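Local coordinates for YciF Bacterial Stress Response Protein (Salmonella enterica subsp. enterica serovar Typhimurium, PDB 4ERU) that is of unknown function but is probably a bacterial stress-response protein with a ferritin-like helix bundle that binds two magnesium ions, at residues A[22-27]-A[52-57]; A[40-45]-A[154-159]; A[58-63]-A[139-144]; A[63-66]-A[70-73]. All coordinates share one frame; numbering follows the deposited sequence.

Contact 1 of 4, residues A[22-27]-A[52-57]; sequences SAEKQL and EETQGQ. With MG (magnesium ion), chain E.
E24 and Q57 bind the same magnesium ion, and E24 also packs on T54. E24 holds the magnesium with both carboxylate oxygens, OE1 at 2.3 Å and OE2 at 2.4 Å. The chain bends at chi2 (-81°), which turns the carboxylate toward helix 41-66. Q57 adds a ligand from that helix, its OE1 2.2 Å from the magnesium. The E24 carboxylate and the Q57 amide are turned 34° against each other, and no hydrogen bond joins them. E24 OE1 also has a hydrogen bond with the hydroxyl of Y120. Q57 NE2 bonds to E145, which helps fix the rotation of the amide. The methyl CG2 of T54 lies 3.5 Å from E24 OE2. The hydroxyl of T54 serves the metal indirectly. A water bound to the magnesium at 2.1 Å donates to T54 OG1 at 2.8 Å, and OG1 in turn bonds to the backbone O of H50. E146 is the remaining protein ligand and also belongs to the neighbouring magnesium site with H50, E113 and E116. Such a paired metal centre in a helical bundle resembles the dimetal sites of ferritin-like proteins. The two helix segments run roughly antiparallel at 150°, with axes 9.7 Å apart. Q26 lies off the contact; its NE2 bonds to S22 OG, and both side chains bond to the backbone of C78. L27 also points at helix 41-66, its CD2 4.2 Å from T54 OG1 and its side chain against H50.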
loop_
_atom_site.group_PDB
_atom_site.type_symbol
_atom_site.label_atom_id
_atom_site.label_comp_id
_atom_site.label_asym_id
_atom_site.label_seq_id
_atom_site.Cartn_x
_atom_site.Cartn_y
_atom_site.Cartn_z
ATOM N N SER A 22 -7.643 -7.712 11.249
ATOM C CA SER A 22 -8.796 -6.854 10.954
ATOM C C SER A 22 -8.923 -6.478 9.470
ATOM O O SER A 22 -10.030 -6.492 8.898
ATOM C CB SER A 22 -8.748 -5.580 11.789
ATOM O OG SER A 22 -9.687 -4.655 11.259
ATOM N N ALA A 23 -7.794 -6.135 8.849
ATOM C CA ALA A 23 -7.774 -5.776 7.422
ATOM C C ALA A 23 -8.324 -6.935 6.586
ATOM O O ALA A 23 -9.140 -6.719 5.675
ATOM C CB ALA A 23 -6.312 -5.445 6.958
ATOM N N GLU A 24 -7.887 -8.163 6.890
ATOM C CA GLU A 24 -8.346 -9.309 6.116
ATOM C C GLU A 24 -9.842 -9.551 6.309
ATOM O O GLU A 24 -10.551 -9.817 5.332
ATOM C CB GLU A 24 -7.570 -10.566 6.467
ATOM C CG GLU A 24 -6.053 -10.485 6.286
ATOM C CD GLU A 24 -5.545 -10.674 4.871
ATOM O OE1 GLU A 24 -4.463 -11.307 4.705
ATOM O OE2 GLU A 24 -6.175 -10.190 3.914
ATOM N N LYS A 25 -10.319 -9.442 7.549
ATOM C CA LYS A 25 -11.760 -9.653 7.832
ATOM C C LYS A 25 -12.627 -8.615 7.102
ATOM O O LYS A 25 -13.644 -8.954 6.497
ATOM C CB LYS A 25 -12.038 -9.613 9.334
ATOM C CG LYS A 25 -11.446 -10.821 10.075
ATOM C CD LYS A 25 -11.975 -10.972 11.536
ATOM C CE LYS A 25 -11.754 -9.716 12.388
ATOM N NZ LYS A 25 -12.050 -9.978 13.859
ATOM N N GLN A 26 -12.216 -7.350 7.177
ATOM C CA GLN A 26 -12.863 -6.288 6.428
ATOM C C GLN A 26 -12.877 -6.533 4.937
ATOM O O GLN A 26 -13.902 -6.324 4.303
ATOM C CB GLN A 26 -12.197 -4.955 6.662
ATOM C CG GLN A 26 -12.421 -4.374 8.017
ATOM C CD GLN A 26 -11.673 -3.051 8.115
ATOM O OE1 GLN A 26 -12.035 -2.081 7.435
ATOM N NE2 GLN A 26 -10.590 -3.022 8.911
ATOM N N LEU A 27 -11.745 -6.970 4.384
ATOM C CA LEU A 27 -11.663 -7.235 2.969
ATOM C C LEU A 27 -12.671 -8.316 2.517
ATOM O O LEU A 27 -13.319 -8.136 1.475
ATOM C CB LEU A 27 -10.218 -7.573 2.575
ATOM C CG LEU A 27 -9.931 -7.746 1.086
ATOM C CD1 LEU A 27 -10.368 -6.493 0.246
ATOM C CD2 LEU A 27 -8.430 -8.060 0.913
ATOM N N GLU A 52 -11.759 -16.339 -1.557
ATOM C CA GLU A 52 -11.490 -17.676 -1.040
ATOM C C GLU A 52 -10.054 -17.751 -0.499
ATOM O O GLU A 52 -9.819 -18.340 0.539
ATOM C CB GLU A 52 -11.757 -18.737 -2.119
ATOM C CG GLU A 52 -10.535 -19.250 -2.899
ATOM C CD GLU A 52 -10.910 -20.318 -3.929
ATOM O OE1 GLU A 52 -11.595 -19.980 -4.936
ATOM O OE2 GLU A 52 -10.529 -21.495 -3.711
ATOM N N GLU A 53 -9.118 -17.103 -1.209
ATOM C CA GLU A 53 -7.697 -17.017 -0.834
ATOM C C GLU A 53 -7.511 -16.280 0.504
ATOM O O GLU A 53 -6.752 -16.720 1.365
ATOM C CB GLU A 53 -6.859 -16.347 -1.958
ATOM C CG GLU A 53 -5.547 -15.640 -1.475
ATOM C CD GLU A 53 -4.594 -15.207 -2.607
ATOM O OE1 GLU A 53 -4.273 -16.055 -3.480
ATOM O OE2 GLU A 53 -4.153 -14.019 -2.613
ATOM N N THR A 54 -8.206 -15.157 0.655
ATOM C CA THR A 54 -8.189 -14.353 1.894
ATOM C C THR A 54 -8.742 -15.149 3.062
ATOM O O THR A 54 -8.212 -15.061 4.159
ATOM C CB THR A 54 -8.984 -13.008 1.749
ATOM O OG1 THR A 54 -8.444 -12.277 0.646
ATOM C CG2 THR A 54 -8.891 -12.146 3.052
ATOM N N GLN A 55 -9.778 -15.948 2.811
ATOM C CA GLN A 55 -10.305 -16.852 3.823
ATOM C C GLN A 55 -9.186 -17.750 4.370
ATOM O O GLN A 55 -9.022 -17.852 5.581
ATOM C CB GLN A 55 -11.437 -17.700 3.248
ATOM C CG GLN A 55 -12.752 -16.919 2.869
ATOM C CD GLN A 55 -13.532 -16.471 4.107
ATOM O OE1 GLN A 55 -13.071 -15.622 4.856
ATOM N NE2 GLN A 55 -14.709 -17.039 4.319
ATOM N N GLY A 56 -8.420 -18.395 3.478
ATOM C CA GLY A 56 -7.311 -19.245 3.883
ATOM C C GLY A 56 -6.217 -18.462 4.607
ATOM O O GLY A 56 -5.551 -18.988 5.505
ATOM N N GLN A 57 -6.055 -17.196 4.237
ATOM C CA GLN A 57 -5.070 -16.345 4.883
ATOM C C GLN A 57 -5.474 -15.988 6.311
ATOM O O GLN A 57 -4.627 -15.877 7.191
ATOM C CB GLN A 57 -4.794 -15.105 4.043
ATOM C CG GLN A 57 -4.001 -15.456 2.798
ATOM C CD GLN A 57 -4.041 -14.376 1.716
ATOM O OE1 GLN A 57 -4.713 -13.343 1.858
ATOM N NE2 GLN A 57 -3.305 -14.616 0.625
HETATM MG MG MG E . -4.608 -11.223 2.367
HETATM O O HOH W 1 -6.088 -10.793 0.862
#

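Contact 2 of 4, residues A[40-45]-A[154-159]; sequences NEKLSQ and TDLAVS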
loop_
_atom_site.group_PDB
_atom_site.type_symbol
_atom_site.label_atom_id
_atom_site.label_comp_id
_atom_site.label_asym_id
_atom_site.label_seq_id
_atom_site.Cartn_x
_atom_site.Cartn_y
_atom_site.Cartn_z
ATOM N N ASN A 40 -17.017 -7.250 -16.260
ATOM C CA ASN A 40 -16.006 -8.139 -16.824
ATOM C C ASN A 40 -15.929 -9.423 -16.031
ATOM O O ASN A 40 -15.620 -9.405 -14.837
ATOM C CB ASN A 40 -14.624 -7.510 -16.857
ATOM C CG ASN A 40 -13.620 -8.400 -17.566
ATOM O OD1 ASN A 40 -12.867 -9.132 -16.938
ATOM N ND2 ASN A 40 -13.652 -8.380 -18.898
ATOM N N GLU A 41 -16.206 -10.541 -16.696
ATOM C CA GLU A 41 -16.242 -11.845 -16.044
ATOM C C GLU A 41 -14.911 -12.259 -15.414
ATOM O O GLU A 41 -14.889 -12.718 -14.272
ATOM C CB GLU A 41 -16.746 -12.924 -17.010
ATOM C CG GLU A 41 -18.147 -13.419 -16.673
ATOM C CD GLU A 41 -18.220 -14.003 -15.279
ATOM O OE1 GLU A 41 -17.414 -14.910 -14.958
ATOM O OE2 GLU A 41 -19.083 -13.553 -14.498
ATOM N N LYS A 42 -13.816 -12.094 -16.154
ATOM C CA LYS A 42 -12.485 -12.405 -15.638
ATOM C C LYS A 42 -12.114 -11.645 -14.343
ATOM O O LYS A 42 -11.511 -12.226 -13.430
ATOM C CB LYS A 42 -11.409 -12.183 -16.704
ATOM C CG LYS A 42 -11.120 -13.397 -17.587
ATOM C CD LYS A 42 -9.855 -13.178 -18.419
ATOM C CE LYS A 42 -10.061 -12.106 -19.502
ATOM N NZ LYS A 42 -8.877 -11.190 -19.640
ATOM N N LEU A 43 -12.468 -10.369 -14.266
ATOM C CA LEU A 43 -12.198 -9.579 -13.069
ATOM C C LEU A 43 -13.141 -10.031 -11.950
ATOM O O LEU A 43 -12.761 -10.118 -10.781
ATOM C CB LEU A 43 -12.365 -8.082 -13.340
ATOM C CG LEU A 43 -12.168 -7.104 -12.162
ATOM C CD1 LEU A 43 -10.833 -7.319 -11.417
ATOM C CD2 LEU A 43 -12.311 -5.646 -12.610
ATOM N N SER A 44 -14.369 -10.344 -12.339
ATOM C CA SER A 44 -15.353 -10.867 -11.416
ATOM C C SER A 44 -14.801 -12.164 -10.791
ATOM O O SER A 44 -14.828 -12.334 -9.565
ATOM C CB SER A 44 -16.656 -11.103 -12.160
ATOM O OG SER A 44 -17.728 -11.196 -11.253
ATOM N N GLN A 45 -14.260 -13.054 -11.629
ATOM C CA GLN A 45 -13.681 -14.291 -11.132
ATOM C C GLN A 45 -12.463 -14.061 -10.232
ATOM O O GLN A 45 -12.264 -14.802 -9.291
ATOM C CB GLN A 45 -13.304 -15.238 -12.273
ATOM C CG GLN A 45 -14.520 -15.980 -12.879
ATOM C CD GLN A 45 -14.246 -16.561 -14.286
ATOM O OE1 GLN A 45 -13.099 -16.579 -14.760
ATOM N NE2 GLN A 45 -15.305 -17.028 -14.955
ATOM N N THR A 154 -2.406 -6.844 -12.195
ATOM C CA THR A 154 -1.684 -6.116 -13.244
ATOM C C THR A 154 -2.003 -6.681 -14.645
ATOM O O THR A 154 -2.311 -5.920 -15.585
ATOM C CB THR A 154 -0.171 -6.062 -12.962
ATOM O OG1 THR A 154 0.061 -5.241 -11.806
ATOM C CG2 THR A 154 0.610 -5.487 -14.147
ATOM N N ASP A 155 -1.965 -8.011 -14.775
ATOM C CA ASP A 155 -2.399 -8.675 -16.006
ATOM C C ASP A 155 -3.767 -8.200 -16.468
ATOM O O ASP A 155 -3.917 -7.798 -17.639
ATOM C CB ASP A 155 -2.387 -10.205 -15.861
ATOM C CG ASP A 155 -1.062 -10.810 -16.309
ATOM O OD1 ASP A 155 -0.111 -10.047 -16.630
ATOM O OD2 ASP A 155 -0.964 -12.050 -16.336
ATOM N N LEU A 156 -4.751 -8.196 -15.559
ATOM C CA LEU A 156 -6.076 -7.656 -15.888
ATOM C C LEU A 156 -6.063 -6.157 -16.215
ATOM O O LEU A 156 -6.772 -5.735 -17.130
ATOM C CB LEU A 156 -7.116 -7.979 -14.806
ATOM C CG LEU A 156 -7.420 -9.479 -14.623
ATOM C CD1 LEU A 156 -8.258 -9.674 -13.389
ATOM C CD2 LEU A 156 -8.117 -10.077 -15.825
ATOM N N ALA A 157 -5.265 -5.355 -15.501
ATOM C CA ALA A 157 -5.183 -3.897 -15.802
ATOM C C ALA A 157 -4.736 -3.648 -17.258
ATOM O O ALA A 157 -5.304 -2.809 -17.988
ATOM C CB ALA A 157 -4.211 -3.175 -14.828
ATOM N N VAL A 158 -3.686 -4.366 -17.649
ATOM C CA VAL A 158 -3.094 -4.269 -18.978
ATOM C C VAL A 158 -4.011 -4.879 -20.060
ATOM O O VAL A 158 -4.130 -4.345 -21.144
ATOM C CB VAL A 158 -1.672 -4.904 -18.986
ATOM C CG1 VAL A 158 -1.154 -5.040 -20.395
ATOM C CG2 VAL A 158 -0.714 -4.061 -18.133
ATOM N N SER A 159 -4.669 -5.981 -19.731
ATOM C CA SER A 159 -5.680 -6.621 -20.569
ATOM C C SER A 159 -7.004 -5.838 -20.746
ATOM O O SER A 159 -7.822 -6.192 -21.600
ATOM C CB SER A 159 -5.998 -7.975 -19.952
ATOM O OG SER A 159 -6.892 -8.716 -20.749
#
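The segments around L43 and L156 run nearly antiparallel, at 165°, with helix axes 10.9 Å apart. They join the start of helix 41-66 to the last turns of helix 133-159 at one end of the ferritin-like helix bundle. L156 does most of the touching, and its two methyls divide the work. CD1 faces inward and packs on L43, 4.0 Å from the CD1 methyl of that leucine and equally close to its CA. CD2 lies against K42, 4.0 Å from the lysine CB. L43 has CG anti to its backbone N (chi1 178°), which sends its branch past L156 into the bundle, where it also meets D102 and I106 of helix 99-130. No hydrogen bond across the two segments is clear, so the inner half is held by apolar packing. The outer half is more open. K42 lies on the surface and reaches across L156, its chain bending at chi3 and chi4. On the far flank of helix 133-159, A157 and V158 pack on T125 of the second subunit, so this end of the bundle also takes part in the dimer. N40 is the N-cap of helix 41-66. Its OD1 accepts from L43 N at 3.0 Å, with the donor in the carbonyl plane on a lone pair. This bond ties the first turn together right where L43 leans on L156. At the solvent edge the bent K42 chain brings its NZ to 3.4 Å from S159 OG.

Contact 3 of 4, residues A[58-63]-A[139-144]; sequences IERIDQ and LKETLD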
loop_
_atom_site.group_PDB
_atom_site.type_symbol
_atom_site.label_atom_id
_atom_site.label_comp_id
_atom_site.label_asym_id
_atom_site.label_seq_id
_atom_site.Cartn_x
_atom_site.Cartn_y
_atom_site.Cartn_z
ATOM N N ILE A 58 -6.774 -15.824 6.545
ATOM C CA ILE A 58 -7.236 -15.616 7.916
ATOM C C ILE A 58 -7.002 -16.892 8.750
ATOM O O ILE A 58 -6.592 -16.815 9.920
ATOM C CB ILE A 58 -8.705 -15.162 7.937
ATOM C CG1 ILE A 58 -8.830 -13.765 7.300
ATOM C CG2 ILE A 58 -9.276 -15.197 9.362
ATOM C CD1 ILE A 58 -10.319 -13.325 7.007
ATOM N N GLU A 59 -7.255 -18.057 8.160
ATOM C CA GLU A 59 -6.996 -19.310 8.858
ATOM C C GLU A 59 -5.516 -19.458 9.201
ATOM O O GLU A 59 -5.181 -19.964 10.271
ATOM C CB GLU A 59 -7.500 -20.521 8.062
ATOM C CG GLU A 59 -6.920 -21.854 8.557
ATOM C CD GLU A 59 -7.397 -22.226 9.944
ATOM O OE1 GLU A 59 -8.542 -21.863 10.300
ATOM O OE2 GLU A 59 -6.622 -22.869 10.685
ATOM N N ARG A 60 -4.625 -18.985 8.327
ATOM C CA ARG A 60 -3.181 -18.998 8.681
ATOM C C ARG A 60 -2.898 -18.141 9.915
ATOM O O ARG A 60 -2.041 -18.476 10.752
ATOM C CB ARG A 60 -2.277 -18.506 7.544
ATOM C CG ARG A 60 -2.271 -19.360 6.329
ATOM C CD ARG A 60 -0.942 -19.267 5.520
ATOM N NE ARG A 60 -1.126 -20.055 4.292
ATOM C CZ ARG A 60 -1.499 -19.553 3.114
ATOM N NH1 ARG A 60 -1.655 -18.239 2.951
ATOM N NH2 ARG A 60 -1.690 -20.365 2.081
ATOM N N ILE A 61 -3.558 -16.998 9.995
ATOM C CA ILE A 61 -3.353 -16.121 11.130
ATOM C C ILE A 61 -3.821 -16.856 12.414
ATOM O O ILE A 61 -3.125 -16.809 13.422
ATOM C CB ILE A 61 -4.061 -14.755 10.961
ATOM C CG1 ILE A 61 -3.439 -13.948 9.788
ATOM C CG2 ILE A 61 -4.050 -13.963 12.287
ATOM C CD1 ILE A 61 -4.088 -12.531 9.531
ATOM N N ASP A 62 -4.972 -17.547 12.374
ATOM C CA ASP A 62 -5.378 -18.334 13.556
ATOM C C ASP A 62 -4.306 -19.365 13.935
ATOM O O ASP A 62 -3.949 -19.479 15.105
ATOM C CB ASP A 62 -6.739 -19.015 13.378
ATOM C CG ASP A 62 -7.866 -18.026 13.249
ATOM O OD1 ASP A 62 -7.763 -16.890 13.777
ATOM O OD2 ASP A 62 -8.865 -18.382 12.602
ATOM N N GLN A 63 -3.786 -20.077 12.937
ATOM C CA GLN A 63 -2.638 -20.983 13.126
ATOM C C GLN A 63 -1.380 -20.332 13.682
ATOM O O GLN A 63 -0.709 -20.912 14.535
ATOM C CB GLN A 63 -2.288 -21.698 11.830
ATOM C CG GLN A 63 -3.332 -22.667 11.352
ATOM C CD GLN A 63 -2.892 -23.321 10.062
ATOM O OE1 GLN A 63 -3.666 -23.445 9.126
ATOM N NE2 GLN A 63 -1.623 -23.725 10.002
ATOM N N LEU A 139 3.552 -16.859 7.262
ATOM C CA LEU A 139 3.561 -15.473 6.802
ATOM C C LEU A 139 4.156 -15.377 5.420
ATOM O O LEU A 139 3.610 -14.651 4.572
ATOM C CB LEU A 139 4.299 -14.557 7.779
ATOM C CG LEU A 139 3.559 -14.328 9.104
ATOM C CD1 LEU A 139 4.545 -13.905 10.208
ATOM C CD2 LEU A 139 2.339 -13.329 9.011
ATOM N N LYS A 140 5.245 -16.108 5.175
ATOM C CA LYS A 140 5.880 -16.107 3.866
ATOM C C LYS A 140 4.951 -16.670 2.806
ATOM O O LYS A 140 4.955 -16.195 1.670
ATOM C CB LYS A 140 7.163 -16.934 3.872
ATOM C CG LYS A 140 8.376 -16.202 4.368
ATOM C CD LYS A 140 9.635 -17.130 4.333
ATOM C CE LYS A 140 10.908 -16.307 4.329
ATOM N NZ LYS A 140 12.158 -17.085 3.953
ATOM N N GLU A 141 4.179 -17.693 3.166
ATOM C CA GLU A 141 3.182 -18.244 2.247
ATOM C C GLU A 141 2.100 -17.225 1.854
ATOM O O GLU A 141 1.747 -17.111 0.691
ATOM C CB GLU A 141 2.510 -19.469 2.831
ATOM C CG GLU A 141 3.172 -20.769 2.494
ATOM C CD GLU A 141 2.277 -21.941 2.884
ATOM O OE1 GLU A 141 2.536 -22.587 3.932
ATOM O OE2 GLU A 141 1.279 -22.187 2.159
ATOM N N THR A 142 1.552 -16.511 2.823
ATOM C CA THR A 142 0.567 -15.485 2.494
ATOM C C THR A 142 1.218 -14.389 1.631
ATOM O O THR A 142 0.626 -13.911 0.650
ATOM C CB THR A 142 -0.016 -14.849 3.758
ATOM O OG1 THR A 142 -0.833 -15.811 4.442
ATOM C CG2 THR A 142 -0.853 -13.571 3.380
ATOM N N LEU A 143 2.430 -13.993 1.995
ATOM C CA LEU A 143 3.122 -12.928 1.300
ATOM C C LEU A 143 3.292 -13.256 -0.191
ATOM O O LEU A 143 3.012 -12.418 -1.081
ATOM C CB LEU A 143 4.484 -12.694 1.948
ATOM C CG LEU A 143 5.402 -11.641 1.321
ATOM C CD1 LEU A 143 4.734 -10.263 1.281
ATOM C CD2 LEU A 143 6.717 -11.576 2.101
ATOM N N ASP A 144 3.736 -14.484 -0.447
ATOM C CA ASP A 144 3.865 -14.995 -1.796
ATOM C C ASP A 144 2.541 -14.929 -2.546
ATOM O O ASP A 144 2.492 -14.393 -3.656
ATOM C CB ASP A 144 4.416 -16.433 -1.773
ATOM C CG ASP A 144 4.482 -17.039 -3.160
ATOM O OD1 ASP A 144 5.473 -16.769 -3.881
ATOM O OD2 ASP A 144 3.527 -17.759 -3.546
#
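Two helices of the ferritin-like bundle, 41-66 and 133-159, are bridged beside the metal centre by R60, which meets T142 and E141. CG stands anti to the carbonyl carbon (chi1 -65°), and the chain runs extended from CG to NE, which carries the guanidinium across to the other helix. There it is held at an edge and over a face. At the edge, NH1 donates to T142 OG1 at 3.0 Å, with an N-H...O angle of 150° and the oxygen near the guanidinium plane. Over one face sits E141, whose CB lies 3.9 Å above the centre of the group. The carboxylate of E141 is turned 51° to the guanidinium. Its OE2 comes within 3.5 Å of NH2 but well out of the plane, so this salt bridge is one of charge alone. R60 NH2 has a second acidic partner in E145. E145 is a second-shell residue, bonded to the amide of the metal ligand Q57, and R60 stands behind it. T142 sits deeper. It is buried and packs against Q57 and Y120, while its hydroxyl faces the arginine, 3.6 Å from R60 CD.

Contact 4 of 4, residues A[63-66]-A[70-73]; sequences QIVE and GIKL
V65 and L73 make the tight part of this contact. The CG2 methyl of V65 lies against the methine CG of L73 at 3.5 Å, with both leucine methyls slightly farther off. The other methyl of V65, CG1, stands anti to the backbone N (chi1 174°) and touches the backbone O of I71 at 3.6 Å. I71 points its side chain back at the helix and spreads it over two residues. Its CG2 lies 3.9 Å from V65 CA. Its CD1 reaches further, to 4.2 Å from I64 CG2, and packs beside the I64 carbonyl. No hydrogen bond crosses between the segments, and apolar side chains carry the packing. The loop after helix 41-66 thus folds back over the last turn of that helix in the ferritin-like bundle. Helix 9-37 backs the apolar side: F13 touches I71, L17 touches I64 and L73, and Y21 touches L73. I64 also leads on to A135, L138 and L139 of helix 133-159. The other side faces solvent. E66 and K72 both point away from the contact and are exposed. G70, with a positive phi of 72°, lies exposed where the chain comes back.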
loop_
_atom_site.group_PDB
_atom_site.type_symbol
_atom_site.label_atom_id
_atom_site.label_comp_id
_atom_site.label_asym_id
_atom_site.label_seq_id
_atom_site.Cartn_x
_atom_site.Cartn_y
_atom_site.Cartn_z
ATOM N N GLN A 63 -3.786 -20.077 12.937
ATOM C CA GLN A 63 -2.638 -20.983 13.126
ATOM C C GLN A 63 -1.380 -20.332 13.682
ATOM O O GLN A 63 -0.709 -20.912 14.535
ATOM C CB GLN A 63 -2.288 -21.698 11.830
ATOM C CG GLN A 63 -3.332 -22.667 11.352
ATOM C CD GLN A 63 -2.892 -23.321 10.062
ATOM O OE1 GLN A 63 -3.666 -23.445 9.126
ATOM N NE2 GLN A 63 -1.623 -23.725 10.002
ATOM N N ILE A 64 -1.032 -19.144 13.190
ATOM C CA ILE A 64 0.074 -18.361 13.757
ATOM C C ILE A 64 -0.171 -18.080 15.255
ATOM O O ILE A 64 0.747 -18.202 16.082
ATOM C CB ILE A 64 0.309 -17.032 12.965
ATOM C CG1 ILE A 64 0.996 -17.328 11.623
ATOM C CG2 ILE A 64 1.109 -16.025 13.789
ATOM C CD1 ILE A 64 0.730 -16.292 10.502
ATOM N N VAL A 65 -1.406 -17.703 15.583
ATOM C CA VAL A 65 -1.791 -17.382 16.952
ATOM C C VAL A 65 -1.683 -18.625 17.862
ATOM O O VAL A 65 -1.160 -18.530 18.975
ATOM C CB VAL A 65 -3.188 -16.718 17.012
ATOM C CG1 VAL A 65 -3.652 -16.504 18.462
ATOM C CG2 VAL A 65 -3.153 -15.387 16.280
ATOM N N GLU A 66 -2.123 -19.788 17.383
ATOM C CA GLU A 66 -1.956 -21.036 18.146
ATOM C C GLU A 66 -0.500 -21.530 18.260
ATOM O O GLU A 66 -0.198 -22.346 19.137
ATOM C CB GLU A 66 -2.811 -22.151 17.557
ATOM C CG GLU A 66 -4.305 -21.970 17.759
ATOM C CD GLU A 66 -5.112 -22.444 16.535
ATOM O OE1 GLU A 66 -6.270 -21.964 16.343
ATOM O OE2 GLU A 66 -4.574 -23.281 15.752
ATOM N N GLY A 70 1.591 -16.310 24.123
ATOM C CA GLY A 70 1.916 -14.889 24.174
ATOM C C GLY A 70 1.902 -14.193 22.808
ATOM O O GLY A 70 2.299 -13.032 22.708
ATOM N N ILE A 71 1.507 -14.906 21.747
ATOM C CA ILE A 71 0.899 -14.242 20.603
ATOM C C ILE A 71 -0.587 -14.297 20.902
ATOM O O ILE A 71 -1.200 -15.356 20.841
ATOM C CB ILE A 71 1.160 -14.920 19.250
ATOM C CG1 ILE A 71 2.620 -14.789 18.839
ATOM C CG2 ILE A 71 0.260 -14.263 18.169
ATOM C CD1 ILE A 71 2.929 -15.477 17.529
ATOM N N LYS A 72 -1.138 -13.160 21.295
ATOM C CA LYS A 72 -2.564 -13.015 21.508
ATOM C C LYS A 72 -3.026 -11.797 20.706
ATOM O O LYS A 72 -2.461 -10.717 20.879
ATOM C CB LYS A 72 -2.861 -12.824 23.002
ATOM C CG LYS A 72 -4.247 -12.187 23.317
ATOM C CD LYS A 72 -4.818 -12.685 24.672
ATOM C CE LYS A 72 -6.189 -12.031 24.972
ATOM N NZ LYS A 72 -6.023 -10.656 25.582
ATOM N N LEU A 73 -4.037 -11.964 19.855
ATOM C CA LEU A 73 -4.608 -10.855 19.058
ATOM C C LEU A 73 -5.419 -9.859 19.875
ATOM O O LEU A 73 -6.146 -10.253 20.783
ATOM C CB LEU A 73 -5.502 -11.394 17.943
ATOM C CG LEU A 73 -4.842 -12.342 16.945
ATOM C CD1 LEU A 73 -5.843 -12.787 15.909
ATOM C CD2 LEU A 73 -3.635 -11.680 16.291
#

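All four contacts use helix 41-66. Contact 1 is the buried one, about 6 Å centre to centre from the middle of the chain, and it is built on metal ligands. Contact 3 adjoins it, with I58 packed on E24. Its chemistry is charge and hydrogen bonding at the partly buried flank of the site. Contact 2 joins the same two helices as contact 3, but its centre lies about 25 Å away, and leucine packing with a surface lysine replaces the arginine. Contact 4 is apolar too, yet it ties a loop to a helix. It touches contact 3 through I64 and L139. Contacts 2 and 4 lie on opposite sides of the chain's centre.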